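Local structure of mandelate racemase/muconate lactonizing enzyme family protein (Roseovarius nubinhibens ISM, 3U4F) at residues A[190-195]-A[200-205]; A[167-172]-A[331-336]; A[216-221]-A[228-233]; A[141-146]-A[182-187]. The protein binds magnesium in an enolase-superfamily barrel and probably has hydro-lyase activity. All coordinates share one frame; numbering follows the deposited sequence.

Contact 1 (A[190-195]-A[200-205]); sequences PTMRRE and AALLID. With MG (magnesium ion), chain E; GAI (guanidine), chain F.
The CD1 methyl of Leu202 sits over the centre of the Arg193 guanidinium, 3.4 Å from Arg193 CZ, while the edge of that flat group turns to Ala200. Arg193 NH1 and NH2 both donate to Ala200 O, at 2.9 and 3.1 Å, in an end-on grip lying in the guanidinium plane. The chain gets there by starting with CG anti to the backbone N (chi1 179°) and then bending at chi2 and chi3, which curls its polar end round the leucine. Met192, modelled as selenomethionine, closes the apolar side, its CB 3.9 Å from Leu202 CD1. A leucine suits this spot because its branched end fills the space between helix 184-196 and strand 201-205, parts of one beta-alpha-beta unit of the barrel. The outer side of the helix is looser: Arg194 is exposed and pairs its NE with Glu195 OE2 at 3.0 Å. Arg193 also donates to the carbonyls of Gly197, His225 and Gly226. A leucine in its place would probably leave these carbonyls and that of Ala200 without their shared donor. At the far end of the strand Asp205 OD2 binds magnesium at 2.1 Å. The guanidinium, for its part, joins carbonyls from separate parts of the chain, which implies that one charged group probably ties the end of helix 184-196 and two loops together.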
# COMPACT_ATOMS: atom_id res chain seq x y z
N PRO A 190 -3.12 -17.80 -32.01
CA PRO A 190 -2.93 -18.85 -33.02
C PRO A 190 -1.49 -18.95 -33.52
O PRO A 190 -1.03 -20.05 -33.85
CB PRO A 190 -3.89 -18.43 -34.16
CG PRO A 190 -3.98 -16.93 -34.03
CD PRO A 190 -4.08 -16.79 -32.50
N THR A 191 -0.78 -17.82 -33.57
CA THR A 191 0.61 -17.79 -34.05
C THR A 191 1.58 -18.59 -33.18
O THR A 191 2.43 -19.33 -33.69
CB THR A 191 1.13 -16.36 -34.17
OG1 THR A 191 0.44 -15.70 -35.22
CG2 THR A 191 2.62 -16.35 -34.47
N MSE A 192 1.45 -18.45 -31.86
CA MSE A 192 2.28 -19.24 -30.95
C MSE A 192 2.01 -20.74 -31.08
O MSE A 192 2.94 -21.52 -31.09
CB MSE A 192 2.11 -18.80 -29.50
CG MSE A 192 2.61 -17.37 -29.23
SE MSE A 192 4.50 -17.08 -29.69
CE MSE A 192 5.32 -18.37 -28.51
N ARG A 193 0.76 -21.14 -31.14
CA ARG A 193 0.48 -22.56 -31.23
C ARG A 193 0.95 -23.14 -32.57
O ARG A 193 1.49 -24.25 -32.61
CB ARG A 193 -1.00 -22.86 -31.02
CG ARG A 193 -1.39 -24.36 -31.14
CD ARG A 193 -0.55 -25.31 -30.22
NE ARG A 193 -0.73 -25.05 -28.78
CZ ARG A 193 0.14 -25.40 -27.82
NH1 ARG A 193 1.29 -26.01 -28.11
NH2 ARG A 193 -0.15 -25.13 -26.55
N ARG A 194 0.74 -22.39 -33.65
CA ARG A 194 1.16 -22.84 -34.97
C ARG A 194 2.67 -23.00 -34.98
O ARG A 194 3.19 -24.10 -35.24
CB ARG A 194 0.71 -21.86 -36.06
CG ARG A 194 1.28 -22.20 -37.46
CD ARG A 194 0.85 -21.20 -38.52
NE ARG A 194 1.60 -19.94 -38.42
CZ ARG A 194 1.06 -18.77 -38.08
NH1 ARG A 194 -0.24 -18.69 -37.80
NH2 ARG A 194 1.82 -17.67 -38.02
N GLU A 195 3.38 -21.93 -34.63
CA GLU A 195 4.83 -21.88 -34.75
C GLU A 195 5.59 -22.74 -33.74
O GLU A 195 6.67 -23.27 -34.05
CB GLU A 195 5.33 -20.43 -34.73
CG GLU A 195 4.81 -19.55 -35.89
CD GLU A 195 5.33 -19.98 -37.28
OE1 GLU A 195 6.52 -20.35 -37.38
OE2 GLU A 195 4.55 -19.93 -38.26
N ALA A 200 4.47 -27.90 -26.94
CA ALA A 200 4.88 -26.76 -26.08
C ALA A 200 3.73 -26.34 -25.14
O ALA A 200 2.56 -26.29 -25.56
CB ALA A 200 5.32 -25.58 -26.94
N ALA A 201 4.06 -26.07 -23.87
CA ALA A 201 3.10 -25.41 -22.99
C ALA A 201 3.10 -23.91 -23.30
O ALA A 201 4.17 -23.26 -23.39
CB ALA A 201 3.44 -25.66 -21.53
N LEU A 202 1.91 -23.36 -23.52
CA LEU A 202 1.80 -21.95 -23.85
C LEU A 202 0.97 -21.22 -22.79
O LEU A 202 -0.13 -21.65 -22.44
CB LEU A 202 1.21 -21.74 -25.24
CG LEU A 202 2.00 -22.32 -26.44
CD1 LEU A 202 1.18 -22.17 -27.75
CD2 LEU A 202 3.42 -21.68 -26.58
N LEU A 203 1.54 -20.12 -22.30
CA LEU A 203 0.95 -19.32 -21.23
C LEU A 203 0.76 -17.90 -21.76
O LEU A 203 1.47 -17.48 -22.67
CB LEU A 203 1.93 -19.25 -20.03
CG LEU A 203 2.43 -20.49 -19.30
CD1 LEU A 203 3.46 -21.29 -20.08
CD2 LEU A 203 3.07 -20.02 -17.93
N ILE A 204 -0.17 -17.15 -21.19
CA ILE A 204 -0.32 -15.76 -21.61
C ILE A 204 -0.66 -14.94 -20.39
O ILE A 204 -1.20 -15.46 -19.40
CB ILE A 204 -1.42 -15.59 -22.74
CG1 ILE A 204 -1.24 -14.28 -23.53
CG2 ILE A 204 -2.83 -15.77 -22.18
CD1 ILE A 204 -1.86 -14.35 -24.97
N ASP A 205 -0.37 -13.65 -20.46
CA ASP A 205 -0.58 -12.78 -19.31
C ASP A 205 -1.18 -11.48 -19.87
O ASP A 205 -0.58 -10.86 -20.75
CB ASP A 205 0.78 -12.53 -18.67
CG ASP A 205 0.70 -11.87 -17.29
OD1 ASP A 205 -0.28 -11.17 -17.00
OD2 ASP A 205 1.65 -12.08 -16.48
MG MG E . 2.03 -11.57 -14.44
C GAI F . 4.48 -11.35 -15.19
N1 GAI F . 5.72 -11.32 -15.62
N2 GAI F . 3.63 -10.27 -15.16
N3 GAI F . 3.98 -12.50 -14.70
O HOH W 1 0.38 -10.46 -14.52

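Contact 2 (A[167-172]-A[331-336]); sequences KVRAGA and YLEFSI. With GAI (guanidine), chain F.
The guanidinium of Arg169 meets its partners at the edge: guanidine N1 and, farther off, Glu333 OE2 both lie close to its plane. In the enolase-superfamily barrel, strands 165-169 and 332-335 flank strand 132-139, so these side chains reach each other past strand 132-139, within the barrel's mouth, without any strand pairing. Arg169 NH2 comes within 2.9 Å of guanidine N1, and its separation of 4.0 Å from Glu333 OE2 makes a long salt bridge. Arg169 NE is held by the carbonyl of Ser140, which helps fix the direction in which the group points. Lys167 arrives from the same strand two residues earlier, as alternation requires for two side chains on one face. Its NZ makes a weak hydrogen bond of 3.4 Å to Glu333 OE2, within a salt bridge, and lies 2.8 Å from guanidine N3. Tyr137 OH and Glu231 also hold this amine. Lysine and arginine suit the place because they are long enough to carry their charge from strand 165-169 to the ligand and to Glu333. Glu333 stretches to meet them: a chi1 of -176° swings CG away from the backbone N, and the chain stays extended beyond it. Cys308 N donates to its OE1, while Ser139 OG adds to the partners of OE2. On the ligand itself the bond is short: guanidine N1 donates to Glu333 OE2 at 2.7 Å.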
# COMPACT_ATOMS: atom_id res chain seq x y z
N LYS A 167 5.72 -17.97 -22.16
CA LYS A 167 4.64 -17.03 -21.84
C LYS A 167 4.78 -15.75 -22.66
O LYS A 167 5.87 -15.16 -22.72
CB LYS A 167 4.57 -16.72 -20.33
CG LYS A 167 3.36 -15.85 -19.94
CD LYS A 167 3.16 -15.78 -18.43
CE LYS A 167 4.00 -14.67 -17.83
NZ LYS A 167 3.77 -14.69 -16.36
N VAL A 168 3.67 -15.31 -23.27
CA VAL A 168 3.64 -14.06 -24.03
C VAL A 168 2.55 -13.15 -23.45
O VAL A 168 1.87 -13.51 -22.50
CB VAL A 168 3.41 -14.33 -25.56
CG1 VAL A 168 4.50 -15.23 -26.08
CG2 VAL A 168 2.06 -14.94 -25.77
N ARG A 169 2.39 -11.95 -24.00
CA ARG A 169 1.49 -10.96 -23.44
C ARG A 169 0.23 -10.81 -24.30
O ARG A 169 0.31 -10.86 -25.52
CB ARG A 169 2.19 -9.62 -23.36
CG ARG A 169 3.49 -9.66 -22.55
CD ARG A 169 3.19 -9.80 -21.04
NE ARG A 169 4.32 -10.46 -20.35
CZ ARG A 169 4.37 -10.63 -19.04
NH1 ARG A 169 3.42 -10.11 -18.27
NH2 ARG A 169 5.38 -11.31 -18.50
N ALA A 170 -0.91 -10.59 -23.65
CA ALA A 170 -2.18 -10.22 -24.30
C ALA A 170 -2.57 -8.80 -23.93
O ALA A 170 -2.18 -8.29 -22.88
CB ALA A 170 -3.28 -11.16 -23.86
N GLY A 171 -3.37 -8.15 -24.79
CA GLY A 171 -3.93 -6.84 -24.43
C GLY A 171 -2.88 -5.77 -24.31
O GLY A 171 -1.78 -5.90 -24.82
N ALA A 172 -3.24 -4.68 -23.65
CA ALA A 172 -2.28 -3.65 -23.27
C ALA A 172 -2.21 -3.69 -21.74
O ALA A 172 -3.19 -4.04 -21.08
CB ALA A 172 -2.75 -2.29 -23.78
N TYR A 331 6.19 -24.64 -12.91
CA TYR A 331 7.39 -24.04 -13.47
C TYR A 331 7.73 -22.68 -12.85
O TYR A 331 6.88 -22.01 -12.27
CB TYR A 331 7.36 -23.90 -15.02
CG TYR A 331 5.96 -23.77 -15.61
CD1 TYR A 331 5.59 -24.52 -16.72
CD2 TYR A 331 5.02 -22.90 -15.05
CE1 TYR A 331 4.28 -24.41 -17.27
CE2 TYR A 331 3.70 -22.79 -15.57
CZ TYR A 331 3.35 -23.57 -16.67
OH TYR A 331 2.08 -23.46 -17.18
N LEU A 332 9.00 -22.37 -13.00
CA LEU A 332 9.63 -21.11 -12.62
C LEU A 332 9.46 -20.09 -13.75
O LEU A 332 9.87 -20.37 -14.87
CB LEU A 332 11.13 -21.40 -12.45
CG LEU A 332 12.04 -20.20 -12.23
CD1 LEU A 332 11.85 -19.70 -10.80
CD2 LEU A 332 13.52 -20.57 -12.49
N GLU A 333 8.92 -18.90 -13.45
CA GLU A 333 8.97 -17.79 -14.40
C GLU A 333 10.41 -17.34 -14.65
O GLU A 333 11.10 -16.97 -13.71
CB GLU A 333 8.17 -16.59 -13.90
CG GLU A 333 8.17 -15.51 -14.99
CD GLU A 333 7.22 -14.39 -14.74
OE1 GLU A 333 6.74 -14.24 -13.60
OE2 GLU A 333 6.94 -13.67 -15.74
N PHE A 334 10.84 -17.38 -15.90
CA PHE A 334 12.22 -17.08 -16.22
C PHE A 334 12.24 -16.05 -17.32
O PHE A 334 11.98 -16.36 -18.48
CB PHE A 334 12.98 -18.33 -16.67
CG PHE A 334 14.47 -18.12 -16.76
CD1 PHE A 334 15.28 -18.31 -15.63
CD2 PHE A 334 15.06 -17.70 -17.95
CE1 PHE A 334 16.66 -18.07 -15.70
CE2 PHE A 334 16.44 -17.44 -18.03
CZ PHE A 334 17.24 -17.64 -16.92
N SER A 335 12.57 -14.81 -16.96
CA SER A 335 12.61 -13.73 -17.96
C SER A 335 13.69 -13.98 -19.03
O SER A 335 14.87 -14.21 -18.72
CB SER A 335 12.90 -12.36 -17.32
OG SER A 335 13.00 -11.40 -18.37
N ILE A 336 13.27 -13.93 -20.29
CA ILE A 336 14.19 -14.11 -21.39
C ILE A 336 14.62 -12.79 -22.07
O ILE A 336 15.24 -12.80 -23.14
CB ILE A 336 13.71 -15.18 -22.41
CG1 ILE A 336 12.25 -14.97 -22.86
CG2 ILE A 336 13.93 -16.59 -21.81
CD1 ILE A 336 12.02 -13.71 -23.70
C GAI F . 4.48 -11.35 -15.19
N1 GAI F . 5.72 -11.32 -15.62
N2 GAI F . 3.63 -10.27 -15.16
N3 GAI F . 3.98 -12.50 -14.70

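Contact 3 (A[216-221]-A[228-233]); sequences IELGKL and SHFEEP. With MG (magnesium ion), chain E; GAI (guanidine), chain F.
Phe230 leaves strand 229-231 toward Leu218 and Gly219 of the helix, and its ring does all the touching. From CB outward the side chain carries the ring to the helix. On one side CD2 and CE2 approach the backbone of Gly219, whose CA is 3.9 Å from Phe230 CE2. On the other, CE1 meets Leu218 CD2 at 3.8 Å. At the tip, CZ lies 4.0 Å from Leu218 CG. Pro233 CB covers one ring face, offset toward the rim. Glycine suits position 219 because a beta carbon there would press on CE2; the bare glycine lets the flat ring lie close against the helix backbone. The flanking residues point to the barrel interior instead. Glu231 OE2 binds magnesium at 2.1 Å, and its OE1 accepts a nearly straight bond from His229 NE2, 2.9 Å long with an angle of 170° at the hydrogen. That bond, with others from Lys167 and Gln278, restrains the carboxylate behind the metal. Phe230 therefore packs between barrel and outer layer, with Ala215 and Leu222 of helix 212-224 also on the ring, Ile204 of strand 201-205 beside it, and Leu249 touching it as well.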
# COMPACT_ATOMS: atom_id res chain seq x y z
N ILE A 216 -13.38 -13.57 -21.08
CA ILE A 216 -13.98 -14.89 -21.33
C ILE A 216 -13.89 -15.21 -22.83
O ILE A 216 -13.59 -16.36 -23.21
CB ILE A 216 -15.41 -14.98 -20.76
CG1 ILE A 216 -15.32 -15.03 -19.24
CG2 ILE A 216 -16.16 -16.19 -21.31
CD1 ILE A 216 -16.56 -14.61 -18.53
N GLU A 217 -14.13 -14.21 -23.66
CA GLU A 217 -13.95 -14.34 -25.13
C GLU A 217 -12.51 -14.75 -25.48
O GLU A 217 -12.28 -15.71 -26.23
CB GLU A 217 -14.30 -13.03 -25.82
CG GLU A 217 -14.31 -13.08 -27.35
CD GLU A 217 -14.45 -11.69 -28.00
OE1 GLU A 217 -14.93 -11.63 -29.16
OE2 GLU A 217 -14.08 -10.67 -27.37
N LEU A 218 -11.53 -14.04 -24.92
CA LEU A 218 -10.12 -14.44 -25.09
C LEU A 218 -9.86 -15.83 -24.54
O LEU A 218 -9.14 -16.62 -25.18
CB LEU A 218 -9.15 -13.45 -24.44
CG LEU A 218 -7.64 -13.76 -24.45
CD1 LEU A 218 -7.14 -14.08 -25.85
CD2 LEU A 218 -6.84 -12.57 -23.86
N GLY A 219 -10.40 -16.13 -23.36
CA GLY A 219 -10.23 -17.45 -22.75
C GLY A 219 -10.69 -18.59 -23.65
O GLY A 219 -10.08 -19.67 -23.67
N LYS A 220 -11.77 -18.37 -24.41
CA LYS A 220 -12.23 -19.37 -25.40
C LYS A 220 -11.24 -19.57 -26.54
O LYS A 220 -11.02 -20.71 -26.97
CB LYS A 220 -13.57 -18.97 -26.05
CG LYS A 220 -14.65 -18.62 -25.08
CD LYS A 220 -14.89 -19.68 -24.07
CE LYS A 220 -16.04 -19.26 -23.20
NZ LYS A 220 -17.27 -19.00 -24.01
N LEU A 221 -10.68 -18.49 -27.06
CA LEU A 221 -9.66 -18.56 -28.09
C LEU A 221 -8.41 -19.30 -27.57
O LEU A 221 -7.80 -20.10 -28.27
CB LEU A 221 -9.28 -17.15 -28.56
CG LEU A 221 -8.22 -16.96 -29.65
CD1 LEU A 221 -8.68 -17.58 -31.00
CD2 LEU A 221 -7.91 -15.47 -29.85
N SER A 228 -2.55 -23.12 -21.68
CA SER A 228 -2.81 -23.79 -20.41
C SER A 228 -2.76 -22.90 -19.16
O SER A 228 -2.89 -23.41 -18.03
CB SER A 228 -1.86 -24.99 -20.23
OG SER A 228 -0.52 -24.58 -20.54
N HIS A 229 -2.64 -21.58 -19.37
CA HIS A 229 -2.38 -20.64 -18.26
C HIS A 229 -2.78 -19.25 -18.76
O HIS A 229 -2.22 -18.76 -19.75
CB HIS A 229 -0.88 -20.75 -17.92
CG HIS A 229 -0.36 -19.74 -16.94
ND1 HIS A 229 0.21 -20.10 -15.74
CD2 HIS A 229 -0.27 -18.39 -17.00
CE1 HIS A 229 0.62 -19.02 -15.09
NE2 HIS A 229 0.34 -17.97 -15.84
N PHE A 230 -3.74 -18.63 -18.09
CA PHE A 230 -4.28 -17.31 -18.47
C PHE A 230 -4.17 -16.43 -17.24
O PHE A 230 -4.96 -16.52 -16.28
CB PHE A 230 -5.75 -17.53 -18.89
CG PHE A 230 -6.45 -16.30 -19.41
CD1 PHE A 230 -5.75 -15.17 -19.81
CD2 PHE A 230 -7.83 -16.32 -19.56
CE1 PHE A 230 -6.43 -14.04 -20.33
CE2 PHE A 230 -8.52 -15.20 -20.08
CZ PHE A 230 -7.83 -14.09 -20.46
N GLU A 231 -3.16 -15.56 -17.26
CA GLU A 231 -2.78 -14.80 -16.09
C GLU A 231 -3.37 -13.39 -16.09
O GLU A 231 -3.35 -12.72 -17.10
CB GLU A 231 -1.26 -14.76 -16.02
CG GLU A 231 -0.69 -13.96 -14.86
CD GLU A 231 0.77 -14.29 -14.63
OE1 GLU A 231 1.23 -15.35 -15.14
OE2 GLU A 231 1.44 -13.49 -13.92
N GLU A 232 -3.88 -12.99 -14.93
CA GLU A 232 -4.34 -11.64 -14.62
C GLU A 232 -5.27 -11.10 -15.71
O GLU A 232 -5.01 -10.08 -16.29
CB GLU A 232 -3.14 -10.70 -14.35
CG GLU A 232 -3.48 -9.42 -13.58
CD GLU A 232 -2.23 -8.64 -13.18
OE1 GLU A 232 -1.34 -9.29 -12.59
OE2 GLU A 232 -2.16 -7.40 -13.44
N PRO A 233 -6.36 -11.84 -16.00
CA PRO A 233 -7.23 -11.43 -17.14
C PRO A 233 -7.85 -10.05 -16.92
O PRO A 233 -8.03 -9.28 -17.88
CB PRO A 233 -8.35 -12.49 -17.14
CG PRO A 233 -8.30 -13.14 -15.75
CD PRO A 233 -6.80 -13.11 -15.40
MG MG E . 2.03 -11.57 -14.44
C GAI F . 4.48 -11.35 -15.19
N1 GAI F . 5.72 -11.32 -15.62
N2 GAI F . 3.63 -10.27 -15.16
N3 GAI F . 3.98 -12.50 -14.70
O HOH W 1 0.38 -10.46 -14.52

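Contact 4 (A[141-146]-A[182-187])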
# COMPACT_ATOMS: atom_id res chain seq x y z
N MSE A 141 8.48 -10.26 -21.54
CA MSE A 141 7.92 -9.09 -20.86
C MSE A 141 7.26 -8.13 -21.85
O MSE A 141 6.55 -7.22 -21.43
CB MSE A 141 9.03 -8.33 -20.09
CG MSE A 141 9.79 -9.19 -19.08
SE MSE A 141 8.52 -9.88 -17.72
CE MSE A 141 9.32 -11.61 -17.31
N LYS A 142 7.47 -8.34 -23.15
CA LYS A 142 7.20 -7.28 -24.13
C LYS A 142 5.82 -7.33 -24.77
O LYS A 142 5.32 -8.40 -25.09
CB LYS A 142 8.26 -7.32 -25.24
CG LYS A 142 9.66 -6.86 -24.80
CD LYS A 142 10.60 -6.78 -25.99
CE LYS A 142 11.88 -6.02 -25.65
NZ LYS A 142 12.71 -5.70 -26.85
N ARG A 143 5.22 -6.16 -24.97
CA ARG A 143 4.06 -6.03 -25.87
C ARG A 143 4.38 -5.30 -27.17
O ARG A 143 3.59 -5.37 -28.12
CB ARG A 143 2.89 -5.30 -25.19
CG ARG A 143 2.05 -6.21 -24.33
CD ARG A 143 1.15 -5.43 -23.38
NE ARG A 143 0.35 -6.37 -22.62
CZ ARG A 143 0.70 -6.81 -21.43
NH1 ARG A 143 1.82 -6.36 -20.85
NH2 ARG A 143 -0.05 -7.71 -20.83
N ASP A 144 5.53 -4.62 -27.23
CA ASP A 144 5.90 -3.92 -28.46
C ASP A 144 6.37 -4.85 -29.60
O ASP A 144 6.36 -4.48 -30.80
CB ASP A 144 6.85 -2.73 -28.21
CG ASP A 144 8.15 -3.12 -27.51
OD1 ASP A 144 8.15 -4.02 -26.65
OD2 ASP A 144 9.18 -2.47 -27.81
N ILE A 145 6.67 -6.09 -29.25
CA ILE A 145 7.14 -7.08 -30.20
C ILE A 145 5.99 -7.66 -31.04
O ILE A 145 4.90 -7.91 -30.52
CB ILE A 145 7.91 -8.20 -29.41
CG1 ILE A 145 8.71 -9.11 -30.34
CG2 ILE A 145 6.97 -8.98 -28.43
CD1 ILE A 145 9.73 -10.03 -29.61
N THR A 146 6.22 -7.90 -32.33
CA THR A 146 5.20 -8.50 -33.19
C THR A 146 5.04 -9.96 -32.82
O THR A 146 5.99 -10.57 -32.35
CB THR A 146 5.55 -8.39 -34.72
OG1 THR A 146 6.72 -9.18 -35.01
CG2 THR A 146 5.80 -6.93 -35.13
N PRO A 182 -4.70 -2.75 -32.63
CA PRO A 182 -5.83 -3.59 -33.05
C PRO A 182 -5.40 -4.92 -33.64
O PRO A 182 -4.50 -4.95 -34.49
CB PRO A 182 -6.54 -2.74 -34.11
CG PRO A 182 -6.20 -1.32 -33.70
CD PRO A 182 -4.76 -1.40 -33.23
N GLY A 183 -5.98 -6.01 -33.14
CA GLY A 183 -5.69 -7.35 -33.66
C GLY A 183 -4.47 -8.10 -33.14
O GLY A 183 -4.29 -9.28 -33.47
N ARG A 184 -3.61 -7.45 -32.37
CA ARG A 184 -2.38 -8.12 -31.88
C ARG A 184 -2.70 -9.41 -31.11
O ARG A 184 -2.11 -10.45 -31.39
CB ARG A 184 -1.50 -7.21 -31.02
CG ARG A 184 -0.13 -7.83 -30.69
CD ARG A 184 0.72 -7.00 -29.71
NE ARG A 184 2.01 -7.68 -29.44
CZ ARG A 184 2.19 -8.58 -28.49
NH1 ARG A 184 1.18 -8.92 -27.69
NH2 ARG A 184 3.40 -9.13 -28.32
N THR A 185 -3.63 -9.33 -30.16
CA THR A 185 -3.94 -10.50 -29.31
C THR A 185 -4.56 -11.65 -30.10
O THR A 185 -4.21 -12.82 -29.89
CB THR A 185 -4.81 -10.10 -28.11
OG1 THR A 185 -4.10 -9.12 -27.36
CG2 THR A 185 -5.15 -11.29 -27.22
N GLU A 186 -5.45 -11.32 -31.04
CA GLU A 186 -6.07 -12.35 -31.88
C GLU A 186 -5.04 -13.05 -32.77
O GLU A 186 -5.22 -14.20 -33.13
CB GLU A 186 -7.23 -11.77 -32.72
CG GLU A 186 -8.40 -11.36 -31.86
CD GLU A 186 -8.34 -9.90 -31.40
OE1 GLU A 186 -7.31 -9.20 -31.58
OE2 GLU A 186 -9.37 -9.46 -30.84
N GLU A 187 -3.98 -12.33 -33.12
CA GLU A 187 -2.93 -12.89 -33.95
C GLU A 187 -1.96 -13.75 -33.13
O GLU A 187 -1.54 -14.80 -33.58
CB GLU A 187 -2.16 -11.79 -34.68
CG GLU A 187 -1.08 -12.35 -35.63
CD GLU A 187 -0.20 -11.26 -36.24
OE1 GLU A 187 -0.51 -10.06 -36.04
OE2 GLU A 187 0.80 -11.61 -36.92
O HOH W 2 4.19 -10.82 -26.19
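At the mouth of the barrel, where strand 132-139 runs out into a loop, Arg184 from the first turn of helix 184-196 holds that loop by its backbone. The guanidinium grips Ile145 side-on: NE and NH2 of Arg184 both donate to Ile145 O, at 3.1 and 2.9 Å, and the oxygen lies in the plane of the group. Extended from CG to NE, with chi1 at -171°, the side chain spans the whole gap between helix and loop. Arg143 covers one face, its CA 4.0 Å above the plane and toward the rim; its carbonyl oxygen is close on that side but badly angled for a hydrogen bond. Ile145 CG2 packs 3.6 Å from Arg184 NH2. Arginine fits here since several N-H groups can serve several carbonyls at once, NH1 being taken by Arg169 O. Putting a methionine here would probably leave Ile145 O without both donors and let the loop shift. Each partner sits beside a helix start: Gly183, with positive phi, is the N-cap of helix 184-196, and Thr146 caps Asp149 N at the start of helix 147-161. Met141 of the same loop touches the bound guanidine. A water completes the join, accepting from Arg184 NH2 at 2.8 Å and donating to Lys142 O at 2.9 Å.

Contacts 1 and 3 occupy equivalent places in successive beta-alpha-beta units, on neighbouring strands of the barrel, but differ in chemistry: contact 3 is apolar, whereas contact 1 adds a guanidinium that grips a backbone carbonyl. Each strand also sends a carboxylate to the same magnesium, so the packing layer and the metal site share a backbone. Contact 2 lies nearest the chain's centre; it is almost wholly charged and built round the ligand. Contact 4 is only partly buried and relies on backbone carbonyls and a water. It shares helix 184-196 with contact 1 and reaches contact 2 where Thr185 OG1 bonds Gly171 N. Arginine-carbonyl bonds and apolar packing thus lie outside, the metal and salt bridges inside.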